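Local coordinates for fucolectin-related protein (Streptococcus pneumoniae, PDB 2WMF), which probably hydrolyses host blood-group carbohydrate antigens, acting as the catalytic module of a family 98 glycoside hydrolase, at residues F186-M191 / R345-N350; D218-D223 / G351-L356; I225-W230 / D236-S241; V338-E343 / E384-I389. All blocks are in the same frame, centred on the assembly; numbering follows the deposited sequence.

Contact 1 (F186-M191 / R345-N350); sequences FWETIM and RISSLN
E188 reaches out from helix 184-192 and takes hold of S347 with both carboxylate oxygens. This is the tight part of the contact. The hydroxyl OG of S347 donates to OE1 of E188 at 2.6 Å, on the syn lone pair. The backbone N of S347 donates to OE2 of E188 at 3.2 Å. It also arrives on the syn side, 16° out of the carboxylate plane. One residue thus supplies two donors to one carboxylate. The S347 torsion makes this possible: OG lies between the backbone N and the carbonyl carbon (chi1 53°), which turns it to the same side as the N-H. Beyond CG the E188 chain is extended, and this carries the carboxylate across to the loop. OE2 accepts a further bond from the amide of N341. A buried acid gripped by three donors should keep a fixed rotation.

The glutamate binds S347, the middle residue of a short 3-10 segment, 346-348. This turn lies in the long loop after strand 337-340, while helix 184-192 belongs to the barrel domain. The loop is thereby pinned to the barrel. Methyl CG2 of I346 packs 3.4 Å from OE2 of E188.

The looser side belongs to R345, which is partly exposed, as S347 is. Only its aliphatic part approaches, with CB 3.4 Å from OE2 of E188. Its NE stays 5.0 Å from OE1 of E188, and the two charged planes are turned 71° apart. The guanidinium instead makes a salt bridge with E379.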
loop_
_atom_site.group_PDB
_atom_site.type_symbol
_atom_site.label_atom_id
_atom_site.label_comp_id
_atom_site.label_asym_id
_atom_site.label_seq_id
_atom_site.Cartn_x
_atom_site.Cartn_y
_atom_site.Cartn_z
ATOM N N PHE A 186 12.449 6.957 -13.061
ATOM C CA PHE A 186 13.342 6.324 -12.111
ATOM C C PHE A 186 13.329 4.802 -12.331
ATOM O O PHE A 186 14.359 4.156 -12.511
ATOM C CB PHE A 186 12.972 6.686 -10.654
ATOM C CG PHE A 186 13.885 6.046 -9.657
ATOM C CD1 PHE A 186 15.049 6.668 -9.257
ATOM C CD2 PHE A 186 13.618 4.767 -9.188
ATOM C CE1 PHE A 186 15.951 6.069 -8.399
ATOM C CE2 PHE A 186 14.526 4.128 -8.303
ATOM C CZ PHE A 186 15.715 4.784 -7.930
ATOM N N TRP A 187 12.143 4.218 -12.274
ATOM C CA TRP A 187 12.040 2.782 -12.464
ATOM C C TRP A 187 12.461 2.374 -13.879
ATOM O O TRP A 187 13.042 1.266 -14.074
ATOM C CB TRP A 187 10.626 2.267 -12.105
ATOM C CG TRP A 187 10.409 2.137 -10.645
ATOM C CD1 TRP A 187 9.479 2.780 -9.896
ATOM C CD2 TRP A 187 11.097 1.253 -9.738
ATOM N NE1 TRP A 187 9.560 2.389 -8.582
ATOM C CE2 TRP A 187 10.558 1.465 -8.453
ATOM C CE3 TRP A 187 12.137 0.328 -9.883
ATOM C CZ2 TRP A 187 11.001 0.760 -7.313
ATOM C CZ3 TRP A 187 12.615 -0.331 -8.751
ATOM C CH2 TRP A 187 12.035 -0.129 -7.485
ATOM N N GLU A 188 12.178 3.209 -14.869
ATOM C CA GLU A 188 12.661 2.933 -16.232
ATOM C C GLU A 188 14.205 2.825 -16.213
ATOM O O GLU A 188 14.826 1.932 -16.822
ATOM C CB GLU A 188 12.188 4.019 -17.204
ATOM C CG GLU A 188 10.756 3.933 -17.572
ATOM C CD GLU A 188 10.195 5.163 -18.269
ATOM O OE1 GLU A 188 10.976 6.118 -18.605
ATOM O OE2 GLU A 188 8.967 5.142 -18.529
ATOM N N THR A 189 14.826 3.715 -15.460
ATOM C CA THR A 189 16.277 3.800 -15.415
ATOM C C THR A 189 16.880 2.608 -14.697
ATOM O O THR A 189 17.871 2.003 -15.168
ATOM C CB THR A 189 16.715 5.165 -14.774
ATOM O OG1 THR A 189 16.250 6.229 -15.607
ATOM C CG2 THR A 189 18.210 5.270 -14.700
ATOM N N ILE A 190 16.251 2.211 -13.599
ATOM C CA ILE A 190 16.769 1.050 -12.834
ATOM C C ILE A 190 16.819 -0.209 -13.696
ATOM O O ILE A 190 17.834 -0.899 -13.704
ATOM C CB ILE A 190 15.935 0.786 -11.530
ATOM C CG1 ILE A 190 16.053 2.014 -10.612
ATOM C CG2 ILE A 190 16.296 -0.537 -10.851
ATOM C CD1 ILE A 190 17.396 2.511 -10.367
ATOM N N MET A 191 15.733 -0.521 -14.385
ATOM C CA MET A 191 15.658 -1.774 -15.146
ATOM C C MET A 191 16.376 -1.710 -16.509
ATOM O O MET A 191 16.610 -2.736 -17.144
ATOM C CB MET A 191 14.217 -2.307 -15.220
ATOM C CG MET A 191 14.070 -3.809 -15.472
ATOM S SD MET A 191 14.838 -4.835 -14.199
ATOM C CE MET A 191 13.609 -4.776 -12.856
ATOM N N ARG A 345 8.505 6.065 -24.066
ATOM C CA ARG A 345 8.271 5.613 -22.695
ATOM C C ARG A 345 7.123 6.358 -22.033
ATOM O O ARG A 345 6.813 7.511 -22.368
ATOM C CB ARG A 345 9.538 5.735 -21.847
ATOM C CG ARG A 345 10.695 4.927 -22.411
ATOM C CD ARG A 345 12.074 5.468 -22.099
ATOM N NE ARG A 345 13.032 4.716 -22.899
ATOM C CZ ARG A 345 13.281 4.915 -24.198
ATOM N NH1 ARG A 345 12.704 5.922 -24.855
ATOM N NH2 ARG A 345 14.080 4.085 -24.852
ATOM N N ILE A 346 6.478 5.677 -21.097
ATOM C CA ILE A 346 5.347 6.267 -20.366
ATOM C C ILE A 346 5.780 7.556 -19.613
ATOM O O ILE A 346 4.963 8.472 -19.404
ATOM C CB ILE A 346 4.678 5.226 -19.416
ATOM C CG1 ILE A 346 3.302 5.739 -18.975
ATOM C CG2 ILE A 346 5.574 4.868 -18.191
ATOM C CD1 ILE A 346 2.305 5.804 -20.086
ATOM N N SER A 347 7.066 7.656 -19.257
ATOM C CA SER A 347 7.601 8.916 -18.628
ATOM C C SER A 347 7.469 10.138 -19.526
ATOM O O SER A 347 7.568 11.276 -19.048
ATOM C CB SER A 347 9.080 8.750 -18.244
ATOM O OG SER A 347 9.829 8.299 -19.338
ATOM N N SER A 348 7.299 9.910 -20.826
ATOM C CA SER A 348 7.083 11.009 -21.778
ATOM C C SER A 348 5.607 11.236 -22.152
ATOM O O SER A 348 5.331 12.037 -23.058
ATOM C CB SER A 348 7.899 10.778 -23.037
ATOM O OG SER A 348 7.282 9.752 -23.780
ATOM N N LEU A 349 4.682 10.520 -21.522
ATOM C CA LEU A 349 3.232 10.704 -21.741
ATOM C C LEU A 349 2.528 11.157 -20.450
ATOM O O LEU A 349 1.783 10.417 -19.793
ATOM C CB LEU A 349 2.618 9.392 -22.225
ATOM C CG LEU A 349 2.953 8.961 -23.638
ATOM C CD1 LEU A 349 2.258 7.627 -23.885
ATOM C CD2 LEU A 349 2.520 10.031 -24.674
ATOM N N ASN A 350 2.785 12.381 -20.041
ATOM C CA ASN A 350 2.265 12.828 -18.741
ATOM C C ASN A 350 0.746 13.167 -18.612
ATOM O O ASN A 350 0.229 13.147 -17.464
ATOM C CB ASN A 350 2.970 14.165 -18.385
ATOM C CG ASN A 350 4.486 14.019 -18.086
ATOM O OD1 ASN A 350 5.074 12.945 -18.237
ATOM N ND2 ASN A 350 5.119 15.140 -17.655
#

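Contact 2 (D218-D223 / G351-L356); sequences DDAGTD and GFYQGL
A220 lays its methyl group on the ring of Y353, and this CH-pi contact is the main one between the segments. CB of A220 stands 3.6 Å from the ring centroid of Y353 and only 11° off the ring normal. The methyl is therefore almost centred on the face. With CG anti to the carbonyl carbon (chi1 -62°), the tyrosine ring extends from the turn at residues 351-354 toward the first turn of helix 219-231.

Van der Waals contact with the helix backbone comes next. The hydroxyl end of Y353 passes G221, with OH 3.4 Å from CA of G221. CE2 of Y353 is 3.5 Å from N of G221. Ring packing completes the setting. F352 brings CD2 over the centre of the opposite face of Y353, 3.7 Å above the plane, so the tyrosine is held between a methyl and a phenyl edge. Y357 adds an edge-to-face partner.

The polar groups of Y353 and G221 find their partners outside the two segments. OH of Y353 pairs with OG of S224, one turn further along the same helix. N of G221, near the helix start, is bonded to the carboxylate of E361.

The contact ties the loop after strand 337-340 to a barrel helix. Its chemistry is mainly apolar, with the hydroxyl bond probably fixing how far the buried ring reaches along the helix.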
loop_
_atom_site.group_PDB
_atom_site.type_symbol
_atom_site.label_atom_id
_atom_site.label_comp_id
_atom_site.label_asym_id
_atom_site.label_seq_id
_atom_site.Cartn_x
_atom_site.Cartn_y
_atom_site.Cartn_z
ATOM N N ASP A 218 3.489 10.822 -10.303
ATOM C CA ASP A 218 3.599 9.556 -10.991
ATOM C C ASP A 218 2.968 8.394 -10.264
ATOM O O ASP A 218 3.414 7.253 -10.441
ATOM C CB ASP A 218 5.076 9.206 -11.280
ATOM C CG ASP A 218 5.694 10.072 -12.351
ATOM O OD1 ASP A 218 4.995 10.929 -12.951
ATOM O OD2 ASP A 218 6.908 9.899 -12.624
ATOM N N ASP A 219 1.901 8.611 -9.481
ATOM C CA ASP A 219 1.326 7.484 -8.714
ATOM C C ASP A 219 0.765 6.354 -9.610
ATOM O O ASP A 219 0.958 5.160 -9.317
ATOM C CB ASP A 219 0.266 7.950 -7.708
ATOM C CG ASP A 219 0.874 8.657 -6.490
ATOM O OD1 ASP A 219 2.117 8.774 -6.399
ATOM O OD2 ASP A 219 0.091 9.046 -5.589
ATOM N N ALA A 220 0.057 6.731 -10.682
ATOM C CA ALA A 220 -0.581 5.739 -11.581
ATOM C C ALA A 220 0.530 5.054 -12.424
ATOM O O ALA A 220 0.601 3.787 -12.528
ATOM C CB ALA A 220 -1.649 6.409 -12.473
ATOM N N GLY A 221 1.435 5.849 -12.983
ATOM C CA GLY A 221 2.512 5.293 -13.771
ATOM C C GLY A 221 3.394 4.336 -12.972
ATOM O O GLY A 221 3.883 3.326 -13.502
ATOM N N THR A 222 3.618 4.658 -11.699
ATOM C CA THR A 222 4.508 3.861 -10.885
ATOM C C THR A 222 3.847 2.505 -10.614
ATOM O O THR A 222 4.503 1.460 -10.693
ATOM C CB THR A 222 4.952 4.566 -9.572
ATOM O OG1 THR A 222 5.699 5.762 -9.885
ATOM C CG2 THR A 222 5.837 3.641 -8.664
ATOM N N ASP A 223 2.576 2.522 -10.249
ATOM C CA ASP A 223 1.815 1.274 -10.080
ATOM C C ASP A 223 1.884 0.420 -11.350
ATOM O O ASP A 223 2.000 -0.822 -11.268
ATOM C CB ASP A 223 0.378 1.540 -9.733
ATOM C CG ASP A 223 0.145 1.885 -8.255
ATOM O OD1 ASP A 223 1.059 1.759 -7.441
ATOM O OD2 ASP A 223 -1.020 2.238 -7.909
ATOM N N GLY A 351 -0.055 13.224 -19.671
ATOM C CA GLY A 351 -1.476 12.791 -19.531
ATOM C C GLY A 351 -2.119 11.461 -19.776
ATOM O O GLY A 351 -3.352 11.406 -19.972
ATOM N N PHE A 352 -1.338 10.391 -19.748
ATOM C CA PHE A 352 -1.871 9.115 -20.174
ATOM C C PHE A 352 -3.112 8.704 -19.376
ATOM O O PHE A 352 -4.036 8.144 -19.947
ATOM C CB PHE A 352 -0.805 8.010 -20.098
ATOM C CG PHE A 352 -1.284 6.677 -20.628
ATOM C CD1 PHE A 352 -1.369 6.428 -22.017
ATOM C CD2 PHE A 352 -1.671 5.683 -19.761
ATOM C CE1 PHE A 352 -1.814 5.196 -22.480
ATOM C CE2 PHE A 352 -2.124 4.474 -20.216
ATOM C CZ PHE A 352 -2.187 4.206 -21.575
ATOM N N TYR A 353 -3.088 8.886 -18.050
ATOM C CA TYR A 353 -4.145 8.314 -17.230
ATOM C C TYR A 353 -5.401 9.205 -17.142
ATOM O O TYR A 353 -6.471 8.766 -16.673
ATOM C CB TYR A 353 -3.601 7.988 -15.836
ATOM C CG TYR A 353 -2.499 6.943 -15.913
ATOM C CD1 TYR A 353 -2.812 5.589 -15.956
ATOM C CD2 TYR A 353 -1.160 7.299 -15.987
ATOM C CE1 TYR A 353 -1.821 4.623 -16.039
ATOM C CE2 TYR A 353 -0.157 6.333 -16.097
ATOM C CZ TYR A 353 -0.496 5.007 -16.144
ATOM O OH TYR A 353 0.502 4.070 -16.212
ATOM N N GLN A 354 -5.292 10.426 -17.649
ATOM C CA GLN A 354 -6.467 11.341 -17.725
ATOM C C GLN A 354 -7.540 10.742 -18.628
ATOM O O GLN A 354 -7.249 10.120 -19.671
ATOM C CB GLN A 354 -6.022 12.668 -18.291
ATOM C CG GLN A 354 -5.017 13.376 -17.451
ATOM C CD GLN A 354 -5.634 14.160 -16.332
ATOM O OE1 GLN A 354 -6.859 14.333 -16.264
ATOM N NE2 GLN A 354 -4.786 14.672 -15.447
ATOM N N GLY A 355 -8.795 10.876 -18.235
ATOM C CA GLY A 355 -9.866 10.228 -18.974
ATOM C C GLY A 355 -10.044 8.755 -18.829
ATOM O O GLY A 355 -11.063 8.214 -19.246
ATOM N N LEU A 356 -9.053 8.090 -18.232
ATOM C CA LEU A 356 -9.115 6.657 -18.000
ATOM C C LEU A 356 -9.399 6.397 -16.562
ATOM O O LEU A 356 -10.527 6.024 -16.200
ATOM C CB LEU A 356 -7.809 5.921 -18.443
ATOM C CG LEU A 356 -7.577 5.854 -19.924
ATOM C CD1 LEU A 356 -6.130 5.373 -20.200
ATOM C CD2 LEU A 356 -8.691 4.995 -20.577
#

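Contact 3 (I225-W230 / D236-S241); sequences IVSGFW and DNWGSS
Helix 225-230 and strand 237-241 run nearly antiparallel, at 162°, with their axes 7.8 Å apart at closest, S227 next to W238 and W230 next to D236. W238 is the side chain that the helix packs on. Its CG sits between the backbone N and the carbonyl carbon (chi1 75°), which lifts the indole from the strand toward the helix. CB of S227 lies over one face of this indole, 3.8 Å from the centroid of the five-membered ring. OG of S227 is used elsewhere, bonding to O of D223 one turn back. At the benzo part of the indole, CG1 of V226 touches CE3 of W238 at 3.9 Å.

W230 meets the other end. CD1 of W238 stands 3.6 Å from CE3 of W230. The six-membered ring of W230 and the five-membered ring of W238 have centroids 5.1 Å apart and planes at 48°. The edge of W230 carries NE1, which lies 3.2 Å from O of D236. NE1 of W238 bonds to O of G285.

A short loop joins helix to strand. Together with strand 207-212 they form a beta-alpha-beta unit of the closed eight-stranded parallel barrel, the (beta/alpha)8 fold.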
loop_
_atom_site.group_PDB
_atom_site.type_symbol
_atom_site.label_atom_id
_atom_site.label_comp_id
_atom_site.label_asym_id
_atom_site.label_seq_id
_atom_site.Cartn_x
_atom_site.Cartn_y
_atom_site.Cartn_z
ATOM N N ILE A 225 4.154 0.388 -13.854
ATOM C CA ILE A 225 5.500 -0.094 -14.158
ATOM C C ILE A 225 5.936 -1.157 -13.152
ATOM O O ILE A 225 6.508 -2.188 -13.518
ATOM C CB ILE A 225 6.525 1.090 -14.148
ATOM C CG1 ILE A 225 6.283 2.007 -15.324
ATOM C CG2 ILE A 225 7.967 0.587 -14.174
ATOM C CD1 ILE A 225 7.118 3.325 -15.241
ATOM N N VAL A 226 5.708 -0.889 -11.875
ATOM C CA VAL A 226 6.158 -1.818 -10.826
ATOM C C VAL A 226 5.368 -3.137 -10.925
ATOM O O VAL A 226 5.967 -4.232 -10.895
ATOM C CB VAL A 226 6.176 -1.186 -9.436
ATOM C CG1 VAL A 226 6.441 -2.244 -8.319
ATOM C CG2 VAL A 226 7.207 0.017 -9.384
ATOM N N SER A 227 4.048 -3.056 -11.026
ATOM C CA SER A 227 3.274 -4.280 -11.206
ATOM C C SER A 227 3.640 -4.919 -12.577
ATOM O O SER A 227 3.694 -6.162 -12.724
ATOM C CB SER A 227 1.773 -4.042 -11.036
ATOM O OG SER A 227 1.169 -3.410 -12.129
ATOM N N GLY A 228 3.985 -4.113 -13.561
ATOM C CA GLY A 228 4.444 -4.617 -14.868
ATOM C C GLY A 228 5.726 -5.454 -14.750
ATOM O O GLY A 228 5.876 -6.475 -15.445
ATOM N N PHE A 229 6.642 -5.061 -13.867
ATOM C CA PHE A 229 7.877 -5.869 -13.601
ATOM C C PHE A 229 7.521 -7.274 -13.091
ATOM O O PHE A 229 8.109 -8.271 -13.502
ATOM C CB PHE A 229 8.767 -5.192 -12.553
ATOM C CG PHE A 229 9.449 -3.897 -12.997
ATOM C CD1 PHE A 229 9.882 -3.688 -14.290
ATOM C CD2 PHE A 229 9.705 -2.929 -12.048
ATOM C CE1 PHE A 229 10.561 -2.527 -14.610
ATOM C CE2 PHE A 229 10.362 -1.785 -12.360
ATOM C CZ PHE A 229 10.777 -1.555 -13.625
ATOM N N TRP A 230 6.551 -7.339 -12.202
ATOM C CA TRP A 230 6.061 -8.597 -11.620
ATOM C C TRP A 230 5.447 -9.434 -12.748
ATOM O O TRP A 230 5.756 -10.608 -12.892
ATOM C CB TRP A 230 5.027 -8.272 -10.540
ATOM C CG TRP A 230 4.273 -9.434 -9.993
ATOM C CD1 TRP A 230 4.793 -10.536 -9.340
ATOM C CD2 TRP A 230 2.857 -9.622 -10.048
ATOM N NE1 TRP A 230 3.752 -11.399 -9.000
ATOM C CE2 TRP A 230 2.564 -10.824 -9.397
ATOM C CE3 TRP A 230 1.794 -8.836 -10.537
ATOM C CZ2 TRP A 230 1.252 -11.276 -9.245
ATOM C CZ3 TRP A 230 0.503 -9.304 -10.401
ATOM C CH2 TRP A 230 0.244 -10.496 -9.750
ATOM N N ASP A 236 9.202 -11.725 -8.094
ATOM C CA ASP A 236 8.070 -12.648 -7.839
ATOM C C ASP A 236 6.929 -12.020 -7.036
ATOM O O ASP A 236 5.846 -12.612 -6.892
ATOM C CB ASP A 236 8.559 -13.932 -7.166
ATOM C CG ASP A 236 9.115 -14.953 -8.150
ATOM O OD1 ASP A 236 9.461 -14.555 -9.275
ATOM O OD2 ASP A 236 9.208 -16.155 -7.756
ATOM N N ASN A 237 7.216 -10.863 -6.456
ATOM C CA ASN A 237 6.246 -10.118 -5.658
ATOM C C ASN A 237 6.488 -8.642 -5.875
ATOM O O ASN A 237 7.629 -8.210 -6.121
ATOM C CB ASN A 237 6.412 -10.446 -4.159
ATOM C CG ASN A 237 6.031 -11.875 -3.850
ATOM O OD1 ASN A 237 4.841 -12.195 -3.746
ATOM N ND2 ASN A 237 7.048 -12.777 -3.726
ATOM N N TRP A 238 5.411 -7.877 -5.806
ATOM C CA TRP A 238 5.523 -6.419 -5.732
ATOM C C TRP A 238 4.706 -5.881 -4.558
ATOM O O TRP A 238 3.821 -6.566 -4.020
ATOM C CB TRP A 238 5.114 -5.724 -7.046
ATOM C CG TRP A 238 3.640 -5.646 -7.368
ATOM C CD1 TRP A 238 2.863 -6.616 -7.927
ATOM C CD2 TRP A 238 2.801 -4.485 -7.255
ATOM N NE1 TRP A 238 1.582 -6.142 -8.145
ATOM C CE2 TRP A 238 1.514 -4.844 -7.695
ATOM C CE3 TRP A 238 3.010 -3.184 -6.796
ATOM C CZ2 TRP A 238 0.451 -3.934 -7.733
ATOM C CZ3 TRP A 238 1.945 -2.309 -6.806
ATOM C CH2 TRP A 238 0.682 -2.682 -7.283
ATOM N N GLY A 239 4.920 -4.609 -4.243
ATOM C CA GLY A 239 4.087 -3.973 -3.245
ATOM C C GLY A 239 4.340 -2.492 -3.113
ATOM O O GLY A 239 4.636 -1.826 -4.117
ATOM N N SER A 240 4.196 -1.997 -1.880
ATOM C CA SER A 240 4.191 -0.560 -1.602
ATOM C C SER A 240 4.728 -0.208 -0.253
ATOM O O SER A 240 4.576 -0.964 0.715
ATOM C CB SER A 240 2.726 -0.055 -1.642
ATOM O OG SER A 240 1.875 -0.886 -0.819
ATOM N N SER A 241 5.331 0.992 -0.188
ATOM C CA SER A 241 5.449 1.729 1.066
ATOM C C SER A 241 4.437 2.861 0.958
ATOM O O SER A 241 4.593 3.775 0.159
ATOM C CB SER A 241 6.828 2.340 1.280
ATOM O OG SER A 241 6.805 3.229 2.383
#

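Contact 4 (V338-E343 / E384-I389); sequences VFWNGE and EKISSI
This is apolar strand-to-helix packing, in which I386 of helix 383-389 packs against V338 and W340 of strand 337-340. The strand is the middle one of a small three-stranded parallel sheet. The helix links the two outer strands, 376-377 and 394-396, as a beta-alpha-beta crossover, and so passes over the central strand.

I386 divides the work between its branches. Its long branch is extended (chi2 175°) and ends with CD1 over the indole face of W340. CD1 of I386 is 3.5 Å from the centroid of the five-membered ring, 22° off the normal, a CH-pi contact. CD1 of I386 comes within 3.3 Å of CD1 of W340. The other branch, CG2 of I386, meets CG2 of V338 at 3.8 Å. The isoleucine thus spans two strand residues that point to the same side of the sheet.

The opposite face of the W340 ring is taken by CA of G342, 3.4 Å above the plane. The indole is sandwiched between the methyl and the backbone carbon. NE1 of W340 makes weak hydrogen bonds to O of H378 and O of I381, which may help to set the ring.

Across the two segments the grip is dispersive, so shape fit rather than directed bonding probably seats I386 on the sheet.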
loop_
_atom_site.group_PDB
_atom_site.type_symbol
_atom_site.label_atom_id
_atom_site.label_comp_id
_atom_site.label_asym_id
_atom_site.label_seq_id
_atom_site.Cartn_x
_atom_site.Cartn_y
_atom_site.Cartn_z
ATOM N N VAL A 338 -1.859 -3.756 -22.811
ATOM C CA VAL A 338 -0.695 -3.280 -22.074
ATOM C C VAL A 338 -0.070 -2.141 -22.838
ATOM O O VAL A 338 -0.270 -2.006 -24.060
ATOM C CB VAL A 338 0.385 -4.388 -21.834
ATOM C CG1 VAL A 338 -0.213 -5.545 -21.099
ATOM C CG2 VAL A 338 1.062 -4.863 -23.145
ATOM N N PHE A 339 0.656 -1.296 -22.122
ATOM C CA PHE A 339 1.465 -0.265 -22.755
ATOM C C PHE A 339 2.920 -0.702 -22.650
ATOM O O PHE A 339 3.451 -0.875 -21.534
ATOM C CB PHE A 339 1.279 1.090 -22.102
ATOM C CG PHE A 339 2.042 2.201 -22.806
ATOM C CD1 PHE A 339 1.442 2.964 -23.805
ATOM C CD2 PHE A 339 3.373 2.425 -22.518
ATOM C CE1 PHE A 339 2.145 3.948 -24.462
ATOM C CE2 PHE A 339 4.097 3.396 -23.186
ATOM C CZ PHE A 339 3.481 4.155 -24.154
ATOM N N TRP A 340 3.554 -0.865 -23.808
ATOM C CA TRP A 340 4.975 -1.201 -23.914
ATOM C C TRP A 340 5.805 0.035 -24.210
ATOM O O TRP A 340 5.492 0.797 -25.153
ATOM C CB TRP A 340 5.198 -2.211 -25.049
ATOM C CG TRP A 340 6.618 -2.689 -25.192
ATOM C CD1 TRP A 340 7.458 -3.080 -24.201
ATOM C CD2 TRP A 340 7.313 -2.903 -26.418
ATOM N NE1 TRP A 340 8.663 -3.497 -24.726
ATOM C CE2 TRP A 340 8.601 -3.387 -26.091
ATOM C CE3 TRP A 340 7.001 -2.662 -27.763
ATOM C CZ2 TRP A 340 9.562 -3.673 -27.063
ATOM C CZ3 TRP A 340 7.976 -2.952 -28.740
ATOM C CH2 TRP A 340 9.240 -3.429 -28.369
ATOM N N ASN A 341 6.831 0.202 -23.389
ATOM C CA ASN A 341 7.767 1.327 -23.471
ATOM C C ASN A 341 8.744 1.208 -24.629
ATOM O O ASN A 341 9.650 2.026 -24.739
ATOM C CB ASN A 341 8.602 1.458 -22.201
ATOM C CG ASN A 341 7.991 2.331 -21.146
ATOM O OD1 ASN A 341 6.889 2.869 -21.294
ATOM N ND2 ASN A 341 8.750 2.511 -20.075
ATOM N N GLY A 342 8.574 0.240 -25.521
ATOM C CA GLY A 342 9.555 -0.011 -26.606
ATOM C C GLY A 342 9.652 0.989 -27.748
ATOM O O GLY A 342 10.645 0.951 -28.471
ATOM N N GLU A 343 8.650 1.843 -27.936
ATOM C CA GLU A 343 8.654 2.878 -29.004
ATOM C C GLU A 343 8.365 4.259 -28.394
ATOM O O GLU A 343 7.594 5.056 -28.959
ATOM C CB GLU A 343 7.652 2.541 -30.130
ATOM C CG GLU A 343 7.896 1.180 -30.726
ATOM C CD GLU A 343 6.840 0.661 -31.689
ATOM O OE1 GLU A 343 5.878 1.365 -32.082
ATOM O OE2 GLU A 343 6.991 -0.539 -32.023
ATOM N N GLU A 384 7.998 -9.886 -28.641
ATOM C CA GLU A 384 7.678 -11.311 -28.751
ATOM C C GLU A 384 7.382 -11.918 -27.389
ATOM O O GLU A 384 6.478 -12.763 -27.243
ATOM C CB GLU A 384 8.844 -12.085 -29.374
ATOM C CG GLU A 384 8.605 -12.553 -30.782
ATOM C CD GLU A 384 8.819 -11.502 -31.889
ATOM O OE1 GLU A 384 8.255 -11.721 -33.005
ATOM O OE2 GLU A 384 9.558 -10.495 -31.693
ATOM N N LYS A 385 8.144 -11.488 -26.383
ATOM C CA LYS A 385 7.927 -11.936 -25.004
ATOM C C LYS A 385 6.570 -11.461 -24.450
ATOM O O LYS A 385 5.842 -12.210 -23.778
ATOM C CB LYS A 385 9.065 -11.472 -24.101
ATOM C CG LYS A 385 9.044 -12.069 -22.692
ATOM C CD LYS A 385 8.980 -13.609 -22.715
ATOM C CE LYS A 385 9.086 -14.221 -21.342
ATOM N NZ LYS A 385 8.487 -15.639 -21.408
ATOM N N ILE A 386 6.208 -10.224 -24.770
ATOM C CA ILE A 386 4.895 -9.705 -24.358
ATOM C C ILE A 386 3.764 -10.550 -24.933
ATOM O O ILE A 386 2.796 -10.895 -24.237
ATOM C CB ILE A 386 4.727 -8.215 -24.742
ATOM C CG1 ILE A 386 5.812 -7.382 -24.062
ATOM C CG2 ILE A 386 3.309 -7.716 -24.375
ATOM C CD1 ILE A 386 5.821 -5.880 -24.481
ATOM N N SER A 387 3.894 -10.864 -26.224
ATOM C CA SER A 387 2.907 -11.654 -26.944
ATOM C C SER A 387 2.793 -13.028 -26.287
ATOM O O SER A 387 1.711 -13.590 -26.179
ATOM C CB SER A 387 3.316 -11.794 -28.420
ATOM O OG SER A 387 3.304 -10.552 -29.109
ATOM N N SER A 388 3.916 -13.545 -25.812
ATOM C CA SER A 388 3.971 -14.807 -25.093
ATOM C C SER A 388 3.285 -14.779 -23.733
ATOM O O SER A 388 2.569 -15.716 -23.357
ATOM C CB SER A 388 5.435 -15.227 -24.911
ATOM O OG SER A 388 5.498 -16.467 -24.282
ATOM N N ILE A 389 3.482 -13.683 -22.994
ATOM C CA ILE A 389 2.905 -13.547 -21.655
ATOM C C ILE A 389 1.390 -13.206 -21.740
ATOM O O ILE A 389 0.602 -13.734 -20.967
ATOM C CB ILE A 389 3.622 -12.437 -20.864
ATOM C CG1 ILE A 389 5.089 -12.805 -20.588
ATOM C CG2 ILE A 389 2.937 -12.183 -19.527
ATOM C CD1 ILE A 389 5.987 -11.597 -20.221
#

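How the contacts relate
Contacts 1, 2 and 4 lie on the same side of the chain's centre and cross one another along the chain. Contacts 1 and 2 are about 12 Å apart between centres, contacts 1 and 4 about 15 Å. Contact 3 is local to the barrel, nested in the loops closed by contacts 1 and 2, and closes before contact 4 opens. Contacts 2 and 3 share helix 219-231. Contact 4 packs helix 383-389 on the small sheet from which the loop of contacts 1 and 2 leaves. N341 links contacts 1 and 4, since its amide reaches both E188 and I346. I346 in turn packs on I225 and F352. Contacts 1 and 2 thus join the barrel to the C-terminal part, and contact 1 touches all the others.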